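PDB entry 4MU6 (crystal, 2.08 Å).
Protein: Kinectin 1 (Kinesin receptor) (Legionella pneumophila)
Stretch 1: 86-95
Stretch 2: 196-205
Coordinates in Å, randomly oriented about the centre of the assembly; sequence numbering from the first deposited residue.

Stretch 1 86-95: QDDAEALKDK
Stretch 2 (196-205) VRSQHHTKRV

Residues 86-95 and 196-205 are both helical throughout, each a segment of a longer helix, with phi near -60° and psi near -40°. Regular i to i+4 hydrogen bonds run along both, such as Ala91 N to Asp87 O (2.9 Å) and His200 N to Val196 O (2.9 Å). The helices run roughly antiparallel, with 152° between their N-to-C directions, and their axes come no closer than 10.6 Å. Mostly polar side chains span the gap; the contact buries 322 Å², both sides summed. The register is marked by Asp87 and Arg197, whose CA atoms lie 6.1 Å apart.

Arg197 dominates the contact. Its CA-to-CB bond points toward the first helix, and its chi1 to chi3 values of -71° (m), -172° (t) and -58° (m), with chi4 at -92°, lay the side chain among Asp87, Glu90, Ala91 and Asp94 as a knob in a hole. Arg197 CD packs 3.3 Å from Asp87 O, and Arg197 NE lies 3.5 Å from Ala91 CB, while one face of the guanidinium covers Ala91 CA and Glu90 C. Arg197 NH1 forms salt bridges with Glu90 OE1 (2.8 Å) and Asp94 OD2 (3.1 Å), so a single nitrogen ties together two acids one helical turn apart. Glu90 is extended (chi1 t, chi2 t, chi3 63°); Asp94 adopts m.

Asp87, also m with chi2 near -4°, gathers a second cluster. Asp87 OD2 accepts hydrogen bonds from His200 ND1 (3.2 Å) and, within a salt bridge, from Arg204 NH1 (3.0 Å), lying at the edge of both planar groups. His200 has chi1 -74° and chi2 170°; Arg204 repeats the m, t, m pattern of Arg197, with chi4 -94°. One water donates to Asp87 OD2 (2.8 Å) and Arg197 O (2.7 Å) and accepts from Arg204 NH2 (2.7 Å), linking this carboxylate to the opposing backbone.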

# COMPACT_ATOMS: atom_id res chain seq x y z
N GLN A 86 -1.40 13.15 -18.59
CA GLN A 86 -1.69 14.55 -18.35
C GLN A 86 -0.43 15.40 -18.40
O GLN A 86 -0.44 16.48 -18.99
CB GLN A 86 -2.43 14.73 -17.02
CG GLN A 86 -3.87 14.27 -17.10
CD GLN A 86 -4.49 14.01 -15.75
OE1 GLN A 86 -3.80 13.87 -14.73
NE2 GLN A 86 -5.83 13.94 -15.72
N ASP A 87 0.65 14.92 -17.81
CA ASP A 87 1.92 15.63 -17.93
C ASP A 87 2.36 15.73 -19.39
O ASP A 87 2.75 16.80 -19.84
CB ASP A 87 3.01 15.00 -17.08
CG ASP A 87 2.82 15.25 -15.59
OD1 ASP A 87 1.87 15.98 -15.22
OD2 ASP A 87 3.63 14.72 -14.80
N ASP A 88 2.29 14.62 -20.12
CA ASP A 88 2.70 14.61 -21.52
C ASP A 88 1.90 15.61 -22.34
O ASP A 88 2.46 16.34 -23.16
CB ASP A 88 2.53 13.22 -22.12
CG ASP A 88 3.62 12.25 -21.68
OD1 ASP A 88 4.61 12.69 -21.05
OD2 ASP A 88 3.48 11.03 -21.96
N ALA A 89 0.59 15.64 -22.12
CA ALA A 89 -0.29 16.56 -22.84
C ALA A 89 -0.03 18.03 -22.52
O ALA A 89 -0.15 18.90 -23.39
CB ALA A 89 -1.74 16.21 -22.55
N GLU A 90 0.29 18.31 -21.26
CA GLU A 90 0.59 19.68 -20.86
C GLU A 90 1.92 20.11 -21.47
O GLU A 90 2.05 21.23 -21.94
CB GLU A 90 0.63 19.83 -19.33
CG GLU A 90 0.98 21.26 -18.88
CD GLU A 90 1.15 21.42 -17.37
OE1 GLU A 90 2.07 20.80 -16.79
OE2 GLU A 90 0.36 22.19 -16.77
N ALA A 91 2.88 19.20 -21.47
CA ALA A 91 4.19 19.41 -22.09
C ALA A 91 4.10 19.77 -23.57
O ALA A 91 4.82 20.65 -24.05
CB ALA A 91 5.07 18.15 -21.91
N LEU A 92 3.22 19.08 -24.30
CA LEU A 92 3.04 19.34 -25.72
C LEU A 92 2.45 20.73 -25.94
O LEU A 92 2.87 21.48 -26.81
CB LEU A 92 2.15 18.29 -26.35
CG LEU A 92 1.78 18.59 -27.80
CD1 LEU A 92 3.01 18.51 -28.68
CD2 LEU A 92 0.72 17.62 -28.29
N LYS A 93 1.45 21.04 -25.12
CA LYS A 93 0.80 22.34 -25.16
C LYS A 93 1.80 23.47 -24.87
O LYS A 93 1.83 24.48 -25.59
CB LYS A 93 -0.35 22.35 -24.16
CG LYS A 93 -1.17 23.62 -24.14
CD LYS A 93 -2.30 23.52 -23.10
CE LYS A 93 -3.16 22.27 -23.31
NZ LYS A 93 -4.31 22.53 -24.24
N ASP A 94 2.62 23.29 -23.84
CA ASP A 94 3.62 24.29 -23.47
C ASP A 94 4.70 24.41 -24.54
O ASP A 94 5.21 25.51 -24.80
CB ASP A 94 4.23 24.00 -22.10
CG ASP A 94 3.34 24.49 -20.94
OD1 ASP A 94 2.33 25.17 -21.22
OD2 ASP A 94 3.66 24.20 -19.76
N LYS A 95 5.05 23.29 -25.17
CA LYS A 95 6.01 23.30 -26.26
C LYS A 95 5.54 24.24 -27.39
O LYS A 95 6.32 25.01 -27.94
CB LYS A 95 6.23 21.88 -26.79
CG LYS A 95 7.14 21.79 -27.99
CD LYS A 95 7.34 20.33 -28.42
CE LYS A 95 8.42 20.19 -29.48
NZ LYS A 95 7.98 20.73 -30.80
N VAL A 196 8.16 21.20 -12.73
CA VAL A 196 7.24 20.37 -11.99
C VAL A 196 7.07 19.02 -12.69
O VAL A 196 7.18 17.97 -12.04
CB VAL A 196 5.88 21.07 -11.79
CG1 VAL A 196 4.82 20.07 -11.38
CG2 VAL A 196 6.02 22.21 -10.76
N ARG A 197 6.82 19.04 -14.00
CA ARG A 197 6.71 17.80 -14.76
C ARG A 197 7.96 16.94 -14.65
O ARG A 197 7.88 15.72 -14.64
CB ARG A 197 6.40 18.07 -16.24
CG ARG A 197 4.98 18.58 -16.47
CD ARG A 197 4.63 18.67 -17.95
NE ARG A 197 5.55 19.52 -18.69
CZ ARG A 197 5.36 20.83 -18.91
NH1 ARG A 197 4.27 21.42 -18.43
NH2 ARG A 197 6.24 21.52 -19.61
N SER A 198 9.12 17.58 -14.57
CA SER A 198 10.36 16.83 -14.47
C SER A 198 10.45 16.11 -13.11
O SER A 198 10.92 14.96 -13.03
CB SER A 198 11.56 17.76 -14.67
OG SER A 198 12.77 17.04 -14.51
N GLN A 199 10.00 16.79 -12.06
CA GLN A 199 9.92 16.20 -10.74
C GLN A 199 8.92 15.05 -10.70
O GLN A 199 9.20 14.03 -10.08
CB GLN A 199 9.57 17.25 -9.67
CG GLN A 199 10.76 18.11 -9.25
CD GLN A 199 10.35 19.48 -8.69
OE1 GLN A 199 9.37 19.59 -7.95
NE2 GLN A 199 11.10 20.52 -9.05
N HIS A 200 7.77 15.19 -11.36
CA HIS A 200 6.76 14.13 -11.34
C HIS A 200 7.32 12.88 -12.01
O HIS A 200 7.01 11.76 -11.61
CB HIS A 200 5.47 14.53 -12.07
CG HIS A 200 4.61 15.50 -11.32
ND1 HIS A 200 3.53 16.13 -11.89
CD2 HIS A 200 4.67 15.96 -10.04
CE1 HIS A 200 2.96 16.93 -11.01
NE2 HIS A 200 3.64 16.85 -9.88
N HIS A 201 8.11 13.11 -13.06
CA HIS A 201 8.70 12.04 -13.85
C HIS A 201 9.74 11.26 -13.06
O HIS A 201 9.73 10.03 -13.04
CB HIS A 201 9.33 12.62 -15.12
CG HIS A 201 10.09 11.62 -15.92
ND1 HIS A 201 11.47 11.57 -15.96
CD2 HIS A 201 9.66 10.60 -16.71
CE1 HIS A 201 11.86 10.58 -16.74
NE2 HIS A 201 10.78 9.97 -17.21
N THR A 202 10.63 11.99 -12.41
CA THR A 202 11.61 11.38 -11.52
C THR A 202 10.96 10.42 -10.50
O THR A 202 11.36 9.26 -10.40
CB THR A 202 12.47 12.45 -10.85
OG1 THR A 202 13.27 13.10 -11.85
CG2 THR A 202 13.39 11.83 -9.82
N LYS A 203 9.93 10.89 -9.79
CA LYS A 203 9.22 10.03 -8.83
C LYS A 203 8.58 8.80 -9.49
O LYS A 203 8.60 7.70 -8.92
CB LYS A 203 8.18 10.82 -8.03
CG LYS A 203 8.77 11.93 -7.19
CD LYS A 203 7.69 12.75 -6.53
CE LYS A 203 8.28 13.89 -5.74
NZ LYS A 203 7.21 14.72 -5.11
N ARG A 204 8.01 8.97 -10.68
CA ARG A 204 7.43 7.84 -11.39
C ARG A 204 8.51 6.82 -11.75
O ARG A 204 8.31 5.61 -11.59
CB ARG A 204 6.66 8.28 -12.64
CG ARG A 204 5.28 8.84 -12.34
CD ARG A 204 4.45 9.05 -13.62
NE ARG A 204 5.14 9.84 -14.64
CZ ARG A 204 5.01 11.16 -14.79
NH1 ARG A 204 4.21 11.85 -13.99
NH2 ARG A 204 5.67 11.79 -15.75
N VAL A 205 9.67 7.31 -12.21
CA VAL A 205 10.81 6.44 -12.51
C VAL A 205 11.28 5.67 -11.28
O VAL A 205 11.59 4.48 -11.36
CB VAL A 205 12.01 7.25 -13.09
CG1 VAL A 205 13.25 6.38 -13.24
CG2 VAL A 205 11.63 7.87 -14.43
O HOH W 1 6.08 14.45 -16.21